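PDB 5GZT: chitinase from Paenibacillus sp. FPU-7, which probably hydrolyses the beta-1,4 linkages between N-acetylglucosamine units within chitin and chitodextrins, acting as an endochitinase of glycoside hydrolase family 18. Local coordinates for residues V953-I958 with D963-M968; L939-A942 with I948-N951; S512-Y517 with E525-G530; A609-I612 with N616-G619; V774-T777 with K782-A785. One frame throughout, in Å; residues are numbered along the deposited sequence.

Contact 1 (V953-I958 with D963-M968); sequences VELDKI and DYMSVM
Leu-955 and Met-965 mark the closest backbone approach between the short helix 955-958 and the strand 964-967, their CA atoms 9.7 Å apart, so side chains alone close the distance. Met-965 does most of the reaching. Its chain is extended beyond CG (chi2 178°, chi3 -177°) and carries the terminal methyl straight off the strand to the helix. There CE lies 4.0 Å from CG1 of Ile-958, the two side chains meeting at about a right angle, and 4.1 Å from CD2 of Leu-955, which also touches the sulfur. Strand 964-967 is one of the parallel strands of the C-terminal family 18 TIM barrel, hydrogen-bonded to strands 938-943 and 1015-1020, and the helix lies over its outer side. Tyr-1005 of helix 998-1007 packs on both Leu-955 and Met-965, while Ile-958 rests on Thr-916 and Leu-919 of helix 911-933. Away from this buried apolar cluster, NZ of Lys-957 forms a salt bridge with OE2 of Glu-954, 2.9 Å away, approaching from above the carboxylate plane.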
loop_
_atom_site.group_PDB
_atom_site.type_symbol
_atom_site.label_atom_id
_atom_site.label_comp_id
_atom_site.label_asym_id
_atom_site.label_seq_id
_atom_site.Cartn_x
_atom_site.Cartn_y
_atom_site.Cartn_z
ATOM N N VAL B 953 16.534 3.995 33.536
ATOM C CA VAL B 953 15.936 4.459 34.788
ATOM C C VAL B 953 14.571 3.819 34.949
ATOM O O VAL B 953 13.911 3.572 33.992
ATOM C CB VAL B 953 15.871 5.968 34.698
ATOM C CG1 VAL B 953 15.029 6.557 35.767
ATOM C CG2 VAL B 953 17.269 6.518 34.822
ATOM N N GLU B 954 14.147 3.530 36.145
ATOM C CA GLU B 954 12.862 2.928 36.380
ATOM C C GLU B 954 11.807 4.018 36.605
ATOM O O GLU B 954 11.361 4.214 37.713
ATOM C CB GLU B 954 12.909 1.976 37.541
ATOM C CG GLU B 954 14.086 1.027 37.418
ATOM C CD GLU B 954 14.091 -0.050 38.491
ATOM O OE1 GLU B 954 14.341 0.214 39.722
ATOM O OE2 GLU B 954 13.832 -1.193 38.097
ATOM N N LEU B 955 11.410 4.691 35.523
ATOM C CA LEU B 955 10.461 5.777 35.654
ATOM C C LEU B 955 9.218 5.432 36.406
ATOM O O LEU B 955 8.769 6.218 37.319
ATOM C CB LEU B 955 10.112 6.434 34.320
ATOM C CG LEU B 955 11.246 7.090 33.571
ATOM C CD1 LEU B 955 10.745 7.565 32.228
ATOM C CD2 LEU B 955 11.949 8.226 34.283
ATOM N N ASP B 956 8.667 4.248 36.128
ATOM C CA ASP B 956 7.422 3.935 36.849
ATOM C C ASP B 956 7.674 3.600 38.306
ATOM O O ASP B 956 6.728 3.704 39.088
ATOM C CB ASP B 956 6.598 2.842 36.149
ATOM C CG ASP B 956 5.138 2.877 36.524
ATOM O OD1 ASP B 956 4.529 3.879 37.024
ATOM O OD2 ASP B 956 4.561 1.837 36.360
ATOM N N LYS B 957 8.926 3.303 38.746
ATOM C CA LYS B 957 9.105 2.982 40.146
ATOM C C LYS B 957 9.596 4.209 40.924
ATOM O O LYS B 957 9.547 4.155 42.145
ATOM C CB LYS B 957 10.133 1.850 40.377
ATOM C CG LYS B 957 9.726 0.491 39.742
ATOM C CD LYS B 957 10.832 -0.527 39.886
ATOM C CE LYS B 957 10.513 -1.821 39.140
ATOM N NZ LYS B 957 11.672 -2.786 39.276
ATOM N N ILE B 958 10.077 5.243 40.248
ATOM C CA ILE B 958 10.701 6.333 41.008
ATOM C C ILE B 958 9.799 7.535 41.299
ATOM O O ILE B 958 10.081 8.283 42.247
ATOM C CB ILE B 958 11.986 6.778 40.432
ATOM C CG1 ILE B 958 11.808 7.388 39.092
ATOM C CG2 ILE B 958 13.007 5.627 40.379
ATOM C CD1 ILE B 958 13.103 7.938 38.585
ATOM N N ASP B 963 8.752 14.924 43.958
ATOM C CA ASP B 963 7.778 15.956 43.743
ATOM C C ASP B 963 7.526 16.181 42.244
ATOM O O ASP B 963 6.432 16.424 41.842
ATOM C CB ASP B 963 8.216 17.242 44.433
ATOM C CG ASP B 963 8.137 17.115 45.926
ATOM O OD1 ASP B 963 9.043 16.510 46.506
ATOM O OD2 ASP B 963 7.132 17.526 46.522
ATOM N N TYR B 964 8.557 16.091 41.424
ATOM C CA TYR B 964 8.420 16.202 39.980
ATOM C C TYR B 964 9.759 15.771 39.399
ATOM O O TYR B 964 10.803 15.693 40.151
ATOM C CB TYR B 964 8.033 17.670 39.534
ATOM C CG TYR B 964 8.821 18.724 40.316
ATOM C CD1 TYR B 964 10.036 19.149 39.880
ATOM C CD2 TYR B 964 8.385 19.218 41.499
ATOM C CE1 TYR B 964 10.811 20.014 40.638
ATOM C CE2 TYR B 964 9.126 20.148 42.207
ATOM C CZ TYR B 964 10.330 20.530 41.793
ATOM O OH TYR B 964 11.156 21.411 42.523
ATOM N N MET B 965 9.759 15.568 38.079
ATOM C CA MET B 965 10.956 15.376 37.234
ATOM C C MET B 965 11.045 16.593 36.345
ATOM O O MET B 965 10.055 16.874 35.666
ATOM C CB MET B 965 10.787 14.132 36.349
ATOM C CG MET B 965 10.506 12.893 37.165
ATOM S SD MET B 965 10.284 11.557 35.997
ATOM C CE MET B 965 9.893 10.263 37.151
ATOM N N SER B 966 12.171 17.306 36.336
ATOM C CA SER B 966 12.390 18.438 35.448
ATOM C C SER B 966 12.954 17.852 34.175
ATOM O O SER B 966 14.133 17.413 34.165
ATOM C CB SER B 966 13.339 19.460 36.087
ATOM O OG SER B 966 12.734 20.115 37.202
ATOM N N VAL B 967 12.097 17.655 33.134
ATOM C CA VAL B 967 12.524 16.921 31.988
ATOM C C VAL B 967 13.204 17.926 31.027
ATOM O O VAL B 967 12.653 19.012 30.674
ATOM C CB VAL B 967 11.362 16.216 31.241
ATOM C CG1 VAL B 967 11.872 15.289 30.109
ATOM C CG2 VAL B 967 10.544 15.434 32.226
ATOM N N MET B 968 14.411 17.538 30.606
ATOM C CA MET B 968 15.271 18.361 29.756
ATOM C C MET B 968 14.807 18.189 28.288
ATOM O O MET B 968 15.433 17.481 27.500
ATOM C CB MET B 968 16.769 17.962 30.000
ATOM C CG MET B 968 17.204 18.425 31.417
ATOM S SD MET B 968 18.963 18.026 31.736
ATOM C CE MET B 968 18.992 16.272 31.899
#

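Contact 2 (L939-A942 with I948-N951); sequences LAIA and IYIN
Tyr-949 spans the distance between helix 947-952 and strand 938-943, meeting Ile-941 and Ala-942 with the far end of its side chain. The backbones are well separated: the nearest CA atoms, those of Ala-942 and Tyr-949, are 11.4 Å apart. From CA, the bond to CB points toward the strand, and CG continues outward opposite the backbone N (chi1 -176°), which sends the ring away from its own helix. CB and the ring carbons make no close approach to 939-942; the side chain also touches Tyr-899 and Ala-944 in loops, and Tyr-1005 of helix 998-1007. Beyond CZ, the hydroxyl finally arrives at the strand. Its OH is 3.9 Å from CD1 of Ile-941, the outermost methyl of a side chain that the tyrosine crosses at a slant. The same oxygen is 4.1 Å from the carbonyl O of Ala-942, too far for a hydrogen bond, so no polar bond joins the two segments. Ile-941 holds CG1 between its backbone N and carbonyl carbon (chi1 62°), from where CD1 extends to the hydroxyl, and also packs on Phe-915 of helix 911-933 and on Met-965 of the adjoining strand. The contact thus belongs to the connection that follows a parallel strand of the C-terminal family 18 TIM barrel: a short helix stands beyond the C-terminal end of strand 938-943, and its tyrosine reaches back to that end.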
loop_
_atom_site.group_PDB
_atom_site.type_symbol
_atom_site.label_atom_id
_atom_site.label_comp_id
_atom_site.label_asym_id
_atom_site.label_seq_id
_atom_site.Cartn_x
_atom_site.Cartn_y
_atom_site.Cartn_z
ATOM N N LEU B 939 11.979 16.615 46.989
ATOM C CA LEU B 939 12.983 15.830 46.269
ATOM C C LEU B 939 12.597 15.781 44.787
ATOM O O LEU B 939 11.463 15.396 44.479
ATOM C CB LEU B 939 13.041 14.419 46.833
ATOM C CG LEU B 939 14.024 13.438 46.182
ATOM C CD1 LEU B 939 15.438 13.918 46.445
ATOM C CD2 LEU B 939 13.893 12.037 46.749
ATOM N N ALA B 940 13.501 16.164 43.876
ATOM C CA ALA B 940 13.199 16.126 42.471
ATOM C C ALA B 940 14.435 15.599 41.762
ATOM O O ALA B 940 15.461 15.433 42.394
ATOM C CB ALA B 940 12.888 17.531 41.989
ATOM N N ILE B 941 14.306 15.302 40.484
ATOM C CA ILE B 941 15.445 15.067 39.628
ATOM C C ILE B 941 15.298 15.855 38.373
ATOM O O ILE B 941 14.195 16.371 38.072
ATOM C CB ILE B 941 15.562 13.613 39.172
ATOM C CG1 ILE B 941 14.327 13.192 38.316
ATOM C CG2 ILE B 941 15.596 12.731 40.388
ATOM C CD1 ILE B 941 14.499 11.722 37.817
ATOM N N ALA B 942 16.414 16.010 37.689
ATOM C CA ALA B 942 16.422 16.388 36.268
ATOM C C ALA B 942 16.630 15.157 35.489
ATOM O O ALA B 942 17.450 14.352 35.872
ATOM C CB ALA B 942 17.541 17.316 35.948
ATOM N N ILE B 948 17.379 5.969 25.447
ATOM C CA ILE B 948 18.354 5.256 26.277
ATOM C C ILE B 948 18.229 5.651 27.759
ATOM O O ILE B 948 18.263 4.775 28.662
ATOM C CB ILE B 948 19.796 5.409 25.763
ATOM C CG1 ILE B 948 20.697 4.413 26.498
ATOM C CG2 ILE B 948 20.293 6.815 25.820
ATOM C CD1 ILE B 948 22.103 4.320 25.968
ATOM N N TYR B 949 17.955 6.912 27.971
ATOM C CA TYR B 949 17.661 7.446 29.357
ATOM C C TYR B 949 16.470 6.746 29.941
ATOM O O TYR B 949 16.533 6.154 31.050
ATOM C CB TYR B 949 17.492 8.989 29.410
ATOM C CG TYR B 949 17.303 9.409 30.842
ATOM C CD1 TYR B 949 18.422 9.679 31.683
ATOM C CD2 TYR B 949 16.076 9.479 31.394
ATOM C CE1 TYR B 949 18.251 10.038 33.037
ATOM C CE2 TYR B 949 15.877 9.816 32.774
ATOM C CZ TYR B 949 16.976 10.079 33.582
ATOM O OH TYR B 949 16.799 10.433 34.885
ATOM N N ILE B 950 15.406 6.685 29.161
ATOM C CA ILE B 950 14.168 6.058 29.621
ATOM C C ILE B 950 14.353 4.560 30.012
ATOM O O ILE B 950 13.768 3.993 30.976
ATOM C CB ILE B 950 13.090 6.298 28.528
ATOM C CG1 ILE B 950 12.677 7.770 28.501
ATOM C CG2 ILE B 950 11.856 5.482 28.833
ATOM C CD1 ILE B 950 11.810 8.158 27.337
ATOM N N ASN B 951 15.247 3.920 29.279
ATOM C CA ASN B 951 15.529 2.543 29.486
ATOM C C ASN B 951 16.532 2.310 30.593
ATOM O O ASN B 951 16.707 1.166 30.994
ATOM C CB ASN B 951 16.131 1.989 28.198
ATOM C CG ASN B 951 15.982 0.514 28.113
ATOM O OD1 ASN B 951 14.881 0.026 28.003
ATOM N ND2 ASN B 951 17.093 -0.209 28.197
#

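Contact 3 (S512-Y517 with E525-G530); sequences STVKLY and EKLMVG. With FMT (formic acid), chain G.
Leu-527 turns its side chain toward helix 512-517 and fits its two methyls against Tyr-517 and Val-514. CD2 comes nearest to Tyr-517, 3.9 Å from its CB and 4.0 Å from its ring atom CD2, reaching the ring at a slant; the other methyl, CD1, lies 4.2 Å from CG1 of Val-514. The tyrosine starts toward the strand, but its far end leads away, so the base of the side chain carries the contact while OH hydrogen-bonds to the carbonyl O of Gly-458. Val-514 also meets Val-529, two residues along the strand from Leu-527; they cross at about a right angle, their CG2 methyls 4.0 Å apart. In both valines CG1 is opposite the backbone N (chi1 167° and 163°), which leaves CG2 to make this meeting. Just before the strand, NZ of Lys-526 hydrogen-bonds to the carbonyl O atoms of Thr-473 and Leu-476 and, at 2.8 Å, to O2 of a formic acid molecule, probably from the crystallisation liquor. The helix and strand axes run nearly antiparallel, at 159° with a closest approach of 10.1 Å, as expected for the alpha/beta layers of the N-terminal TIM barrel. Strand 527-532 lies between parallel strands 478-481 and 619-623, and Leu-481 of the former also packs on Val-514 and Tyr-517.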
loop_
_atom_site.group_PDB
_atom_site.type_symbol
_atom_site.label_atom_id
_atom_site.label_comp_id
_atom_site.label_asym_id
_atom_site.label_seq_id
_atom_site.Cartn_x
_atom_site.Cartn_y
_atom_site.Cartn_z
ATOM N N SER B 512 -19.384 -6.681 -1.748
ATOM C CA SER B 512 -20.042 -6.945 -3.028
ATOM C C SER B 512 -19.062 -6.916 -4.177
ATOM O O SER B 512 -19.153 -7.778 -5.057
ATOM C CB SER B 512 -21.261 -6.053 -3.278
ATOM O OG SER B 512 -20.890 -4.710 -3.625
ATOM N N THR B 513 -18.097 -5.997 -4.152
ATOM C CA THR B 513 -17.132 -5.897 -5.224
ATOM C C THR B 513 -16.131 -7.032 -5.255
ATOM O O THR B 513 -15.810 -7.602 -6.331
ATOM C CB THR B 513 -16.397 -4.548 -5.188
ATOM O OG1 THR B 513 -17.392 -3.515 -5.192
ATOM C CG2 THR B 513 -15.532 -4.349 -6.383
ATOM N N VAL B 514 -15.591 -7.362 -4.103
ATOM C CA VAL B 514 -14.643 -8.403 -4.000
ATOM C C VAL B 514 -15.315 -9.723 -4.412
ATOM O O VAL B 514 -14.675 -10.528 -5.095
ATOM C CB VAL B 514 -14.053 -8.517 -2.600
ATOM C CG1 VAL B 514 -13.277 -9.819 -2.432
ATOM C CG2 VAL B 514 -13.135 -7.290 -2.300
ATOM N N LYS B 515 -16.597 -9.894 -4.085
ATOM C CA LYS B 515 -17.311 -11.124 -4.408
ATOM C C LYS B 515 -17.488 -11.169 -5.957
ATOM O O LYS B 515 -17.351 -12.223 -6.531
ATOM C CB LYS B 515 -18.635 -11.196 -3.712
ATOM C CG LYS B 515 -18.511 -11.599 -2.264
ATOM C CD LYS B 515 -19.876 -11.438 -1.557
ATOM C CE LYS B 515 -19.737 -11.977 -0.163
ATOM N NZ LYS B 515 -20.771 -11.702 0.854
ATOM N N LEU B 516 -17.768 -10.031 -6.588
ATOM C CA LEU B 516 -17.894 -9.951 -8.029
ATOM C C LEU B 516 -16.600 -10.332 -8.718
ATOM O O LEU B 516 -16.596 -11.148 -9.656
ATOM C CB LEU B 516 -18.390 -8.581 -8.502
ATOM C CG LEU B 516 -18.312 -8.221 -9.990
ATOM C CD1 LEU B 516 -19.421 -8.955 -10.814
ATOM C CD2 LEU B 516 -18.454 -6.720 -10.146
ATOM N N TYR B 517 -15.503 -9.802 -8.247
ATOM C CA TYR B 517 -14.222 -10.073 -8.824
ATOM C C TYR B 517 -13.812 -11.550 -8.619
ATOM O O TYR B 517 -13.413 -12.227 -9.609
ATOM C CB TYR B 517 -13.131 -9.090 -8.360
ATOM C CG TYR B 517 -13.127 -7.823 -9.157
ATOM C CD1 TYR B 517 -14.161 -6.899 -9.045
ATOM C CD2 TYR B 517 -12.142 -7.587 -10.113
ATOM C CE1 TYR B 517 -14.242 -5.801 -9.870
ATOM C CE2 TYR B 517 -12.213 -6.499 -10.917
ATOM C CZ TYR B 517 -13.245 -5.604 -10.790
ATOM O OH TYR B 517 -13.225 -4.458 -11.599
ATOM N N GLU B 525 -5.384 -13.047 -3.739
ATOM C CA GLU B 525 -3.973 -12.685 -3.848
ATOM C C GLU B 525 -3.662 -11.396 -4.653
ATOM O O GLU B 525 -2.635 -10.745 -4.471
ATOM C CB GLU B 525 -3.237 -13.866 -4.556
ATOM C CG GLU B 525 -1.788 -14.029 -4.148
ATOM C CD GLU B 525 -1.292 -15.445 -4.341
ATOM O OE1 GLU B 525 -0.527 -15.984 -3.476
ATOM O OE2 GLU B 525 -1.701 -16.001 -5.377
ATOM N N LYS B 526 -4.492 -11.138 -5.635
ATOM C CA LYS B 526 -4.240 -10.071 -6.590
ATOM C C LYS B 526 -5.310 -8.950 -6.451
ATOM O O LYS B 526 -5.487 -8.106 -7.393
ATOM C CB LYS B 526 -4.261 -10.652 -8.027
ATOM C CG LYS B 526 -3.033 -11.477 -8.398
ATOM C CD LYS B 526 -2.974 -11.858 -9.869
ATOM C CE LYS B 526 -1.509 -12.232 -10.237
ATOM N NZ LYS B 526 -1.419 -12.455 -11.699
ATOM N N LEU B 527 -6.070 -8.964 -5.341
ATOM C CA LEU B 527 -7.122 -7.948 -5.166
ATOM C C LEU B 527 -6.762 -6.995 -4.059
ATOM O O LEU B 527 -6.653 -7.422 -2.878
ATOM C CB LEU B 527 -8.453 -8.576 -4.842
ATOM C CG LEU B 527 -9.090 -9.297 -6.037
ATOM C CD1 LEU B 527 -10.319 -9.972 -5.466
ATOM C CD2 LEU B 527 -9.474 -8.370 -7.171
ATOM N N MET B 528 -6.615 -5.719 -4.409
ATOM C CA MET B 528 -6.421 -4.678 -3.394
ATOM C C MET B 528 -7.794 -4.031 -3.186
ATOM O O MET B 528 -8.556 -3.685 -4.129
ATOM C CB MET B 528 -5.449 -3.618 -3.832
ATOM C CG MET B 528 -4.031 -4.059 -4.014
ATOM S SD MET B 528 -3.056 -4.198 -2.563
ATOM C CE MET B 528 -2.813 -2.480 -2.100
ATOM N N VAL B 529 -8.093 -3.852 -1.921
ATOM C CA VAL B 529 -9.334 -3.210 -1.542
ATOM C C VAL B 529 -9.116 -1.700 -1.474
ATOM O O VAL B 529 -8.141 -1.255 -0.842
ATOM C CB VAL B 529 -9.770 -3.777 -0.189
ATOM C CG1 VAL B 529 -10.823 -2.897 0.497
ATOM C CG2 VAL B 529 -10.259 -5.206 -0.419
ATOM N N GLY B 530 -10.059 -0.943 -2.009
ATOM C CA GLY B 530 -9.971 0.535 -1.984
ATOM C C GLY B 530 -10.698 1.237 -0.797
ATOM O O GLY B 530 -11.789 0.832 -0.356
HETATM C C FMT G . 1.993 -12.064 -12.581
HETATM O O1 FMT G . 2.026 -11.713 -13.775
HETATM O O2 FMT G . 1.270 -13.107 -12.117
#

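Contact 4 (A609-I612 with N616-G619); sequences AEYI and NLAG
A Schellman motif ends helix 602-614 and turns the chain into strand 619-623 of the N-terminal TIM barrel, with Ile-612 and Leu-617 meeting across the turn. Asn-616, at positive phi, is its C-prime residue. Leu-617 N donates a nearly straight hydrogen bond of 3.0 Å (N-H...O 172°) to the carbonyl O of Ile-612, approaching at a tilt of 22° from the carbonyl plane. Side chains pack beside this bond. Leu-617 sends CD1 obliquely against the Tyr-611 ring, 3.8 Å from CE1, while its CB lies 4.2 Å from CG2 of Ile-612. That branch stands opposite the backbone N and also reaches CA of Gly-619, at 3.9 Å; the other branch of the isoleucine ends with CD1 against the carbonyl O of Gly-619, 3.3 Å away. With an alanine at Ile-612, the branches that meet Leu-617 and Gly-619 are gone, which would probably open a gap against them and Val-529 of strand 527-532. At its backbone angles, a side chain on Gly-619 would be jammed against the preceding carbonyl O. The chemistry thus divides the work: the backbone bond satisfies a carbonyl at the helix end, and buried apolar contacts hold the outgoing chain close to the last turns.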
loop_
_atom_site.group_PDB
_atom_site.type_symbol
_atom_site.label_atom_id
_atom_site.label_comp_id
_atom_site.label_asym_id
_atom_site.label_seq_id
_atom_site.Cartn_x
_atom_site.Cartn_y
_atom_site.Cartn_z
ATOM N N ALA B 609 -9.357 -3.101 6.816
ATOM C CA ALA B 609 -8.151 -3.843 7.036
ATOM C C ALA B 609 -8.457 -5.288 7.526
ATOM O O ALA B 609 -7.805 -6.267 7.052
ATOM C CB ALA B 609 -7.236 -3.123 8.049
ATOM N N GLU B 610 -9.381 -5.441 8.462
ATOM C CA GLU B 610 -9.753 -6.746 8.909
ATOM C C GLU B 610 -10.439 -7.572 7.784
ATOM O O GLU B 610 -10.212 -8.776 7.663
ATOM C CB GLU B 610 -10.520 -6.729 10.230
ATOM C CG GLU B 610 -9.805 -6.070 11.412
ATOM C CD GLU B 610 -8.441 -6.719 11.822
ATOM O OE1 GLU B 610 -8.250 -7.921 11.544
ATOM O OE2 GLU B 610 -7.538 -6.035 12.413
ATOM N N TYR B 611 -11.205 -6.958 6.913
ATOM C CA TYR B 611 -11.760 -7.695 5.807
ATOM C C TYR B 611 -10.656 -8.247 4.883
ATOM O O TYR B 611 -10.722 -9.367 4.459
ATOM C CB TYR B 611 -12.699 -6.817 5.030
ATOM C CG TYR B 611 -13.419 -7.465 3.911
ATOM C CD1 TYR B 611 -12.857 -7.550 2.647
ATOM C CD2 TYR B 611 -14.658 -8.041 4.104
ATOM C CE1 TYR B 611 -13.548 -8.170 1.608
ATOM C CE2 TYR B 611 -15.363 -8.595 3.073
ATOM C CZ TYR B 611 -14.757 -8.727 1.830
ATOM O OH TYR B 611 -15.444 -9.298 0.776
ATOM N N ILE B 612 -9.665 -7.426 4.618
ATOM C CA ILE B 612 -8.562 -7.749 3.779
ATOM C C ILE B 612 -7.840 -8.952 4.380
ATOM O O ILE B 612 -7.594 -9.944 3.685
ATOM C CB ILE B 612 -7.577 -6.554 3.677
ATOM C CG1 ILE B 612 -8.125 -5.478 2.660
ATOM C CG2 ILE B 612 -6.149 -7.058 3.276
ATOM C CD1 ILE B 612 -7.537 -4.111 2.933
ATOM N N ASN B 616 -7.676 -12.905 2.875
ATOM C CA ASN B 616 -6.371 -13.033 2.315
ATOM C C ASN B 616 -6.224 -12.272 1.002
ATOM O O ASN B 616 -5.691 -12.777 0.015
ATOM C CB ASN B 616 -5.988 -14.522 2.216
ATOM C CG ASN B 616 -5.904 -15.132 3.568
ATOM O OD1 ASN B 616 -5.048 -14.806 4.402
ATOM N ND2 ASN B 616 -6.816 -15.981 3.823
ATOM N N LEU B 617 -6.606 -10.989 1.069
ATOM C CA LEU B 617 -6.431 -10.081 -0.073
ATOM C C LEU B 617 -5.052 -9.482 -0.061
ATOM O O LEU B 617 -4.248 -9.656 0.869
ATOM C CB LEU B 617 -7.595 -9.051 -0.079
ATOM C CG LEU B 617 -8.967 -9.668 0.005
ATOM C CD1 LEU B 617 -10.118 -8.666 0.106
ATOM C CD2 LEU B 617 -9.212 -10.518 -1.209
ATOM N N ALA B 618 -4.734 -8.814 -1.154
ATOM C CA ALA B 618 -3.371 -8.285 -1.416
ATOM C C ALA B 618 -2.970 -7.111 -0.505
ATOM O O ALA B 618 -1.755 -6.866 -0.195
ATOM C CB ALA B 618 -3.291 -7.884 -2.902
ATOM N N GLY B 619 -3.993 -6.373 -0.071
ATOM C CA GLY B 619 -3.760 -5.220 0.763
ATOM C C GLY B 619 -4.820 -4.121 0.598
ATOM O O GLY B 619 -5.945 -4.379 0.077
#

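Contact 5 (V774-T777 with K782-A785); sequences VDWT and KVDA
Val-783 sets its CG2 methyl over one face of the Trp-776 indole, at the six-membered ring. This is a CH-pi contact: CG2 is 4.2 Å from the ring centroid and 19° off the ring normal, displaced toward the ring's edge, and 4.0 Å from both CE3 and CZ3. The valine holds CG1 opposite its own backbone N (chi1 170°), and it is therefore the other methyl that faces the ring, the two side chains crossing at about a right angle. CG1 of Val-774 covers the opposite face of the indole, so that the ring lies between two valines. NE1 points elsewhere and hydrogen-bonds to the carbonyl O of Pro-771. Lys-782 leaves its backbone in the direction away from 774-777, but a bend at chi2 (-45°) brings the rest of its chain back. Its NZ donates a hydrogen bond of 3.1 Å to the carbonyl O of Trp-776, in the carbonyl plane, and a weak one of 2.9 Å to that of Thr-777. A further bond to the carbonyl O of Ser-779 completes a set of three backbone acceptors. Both segments belong to the loop joining strands 765-771 and 790-799 of the C-terminal barrel, and Tyr-836 of helix 830-843 touches Thr-777 and Lys-782. On the more exposed side, the partly negative carbonyl oxygens round the ammonium group probably stabilise its charge, while apolar groups hold the aromatic ring from both faces.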
loop_
_atom_site.group_PDB
_atom_site.type_symbol
_atom_site.label_atom_id
_atom_site.label_comp_id
_atom_site.label_asym_id
_atom_site.label_seq_id
_atom_site.Cartn_x
_atom_site.Cartn_y
_atom_site.Cartn_z
ATOM N N VAL B 774 27.804 32.334 38.574
ATOM C CA VAL B 774 27.502 33.746 38.479
ATOM C C VAL B 774 27.484 34.270 39.897
ATOM O O VAL B 774 26.859 33.688 40.766
ATOM C CB VAL B 774 26.148 34.002 37.772
ATOM C CG1 VAL B 774 25.698 35.431 37.920
ATOM C CG2 VAL B 774 26.194 33.674 36.275
ATOM N N ASP B 775 28.213 35.359 40.146
ATOM C CA ASP B 775 28.199 36.071 41.416
ATOM C C ASP B 775 27.007 36.990 41.434
ATOM O O ASP B 775 27.094 38.156 40.990
ATOM C CB ASP B 775 29.498 36.869 41.526
ATOM C CG ASP B 775 29.692 37.540 42.870
ATOM O OD1 ASP B 775 28.850 37.501 43.766
ATOM O OD2 ASP B 775 30.779 38.120 43.027
ATOM N N TRP B 776 25.875 36.474 41.937
ATOM C CA TRP B 776 24.608 37.180 41.822
ATOM C C TRP B 776 24.576 38.497 42.595
ATOM O O TRP B 776 24.000 39.477 42.112
ATOM C CB TRP B 776 23.384 36.305 42.189
ATOM C CG TRP B 776 23.179 35.264 41.123
ATOM C CD1 TRP B 776 23.726 34.022 41.072
ATOM C CD2 TRP B 776 22.559 35.492 39.890
ATOM N NE1 TRP B 776 23.469 33.452 39.848
ATOM C CE2 TRP B 776 22.738 34.336 39.107
ATOM C CE3 TRP B 776 21.908 36.607 39.321
ATOM C CZ2 TRP B 776 22.229 34.227 37.839
ATOM C CZ3 TRP B 776 21.392 36.484 38.060
ATOM C CH2 TRP B 776 21.533 35.286 37.347
ATOM N N THR B 777 25.144 38.501 43.789
ATOM C CA THR B 777 25.243 39.720 44.597
ATOM C C THR B 777 25.791 40.907 43.765
ATOM O O THR B 777 25.253 41.988 43.858
ATOM C CB THR B 777 26.068 39.501 45.863
ATOM O OG1 THR B 777 25.525 38.407 46.583
ATOM C CG2 THR B 777 26.008 40.695 46.800
ATOM N N LYS B 782 19.385 40.839 38.175
ATOM C CA LYS B 782 18.989 40.206 39.399
ATOM C C LYS B 782 17.870 39.161 39.101
ATOM O O LYS B 782 17.245 39.183 38.053
ATOM C CB LYS B 782 18.441 41.205 40.361
ATOM C CG LYS B 782 19.390 42.256 40.912
ATOM C CD LYS B 782 20.735 41.701 41.351
ATOM C CE LYS B 782 21.610 42.851 41.858
ATOM N NZ LYS B 782 23.017 42.415 42.020
ATOM N N VAL B 783 17.645 38.285 40.058
ATOM C CA VAL B 783 16.612 37.264 40.009
ATOM C C VAL B 783 15.353 37.880 40.579
ATOM O O VAL B 783 15.378 38.452 41.663
ATOM C CB VAL B 783 17.003 36.017 40.833
ATOM C CG1 VAL B 783 15.808 35.082 40.973
ATOM C CG2 VAL B 783 18.191 35.321 40.190
ATOM N N ASP B 784 14.262 37.728 39.827
ATOM C CA ASP B 784 12.973 38.283 40.194
ATOM C C ASP B 784 12.162 37.136 40.772
ATOM O O ASP B 784 11.628 36.297 40.057
ATOM C CB ASP B 784 12.305 38.787 38.911
ATOM C CG ASP B 784 10.987 39.447 39.145
ATOM O OD1 ASP B 784 10.503 39.493 40.282
ATOM O OD2 ASP B 784 10.428 39.892 38.142
ATOM N N ALA B 785 12.085 37.105 42.080
ATOM C CA ALA B 785 11.534 35.997 42.820
ATOM C C ALA B 785 10.061 36.050 42.788
ATOM O O ALA B 785 9.486 35.096 43.172
ATOM C CB ALA B 785 12.023 36.043 44.270
#

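Two family 18 barrels share these contacts: contacts 3 and 4 lie in the N-terminal one, contacts 1, 2 and 5 in the C-terminal one. Contacts 1 and 2 adjoin through neighbouring strands, Ser-966 N lying 2.8 Å from Ile-941 O, a probable hydrogen bond. Contacts 3 and 4 are joined likewise, with Leu-527 O 2.9 Å from Ala-618 N. All four are buried. Apolar side chains join contacts 1 and 3, while in contact 2 a tyrosine hydroxyl approaches a methyl and a carbonyl without bonding; contact 4 adds a backbone bond at a helix end. Contact 5, its centre about 28 Å from that of contact 2, is partly exposed and combines lysine-to-carbonyl bonds with an aromatic face.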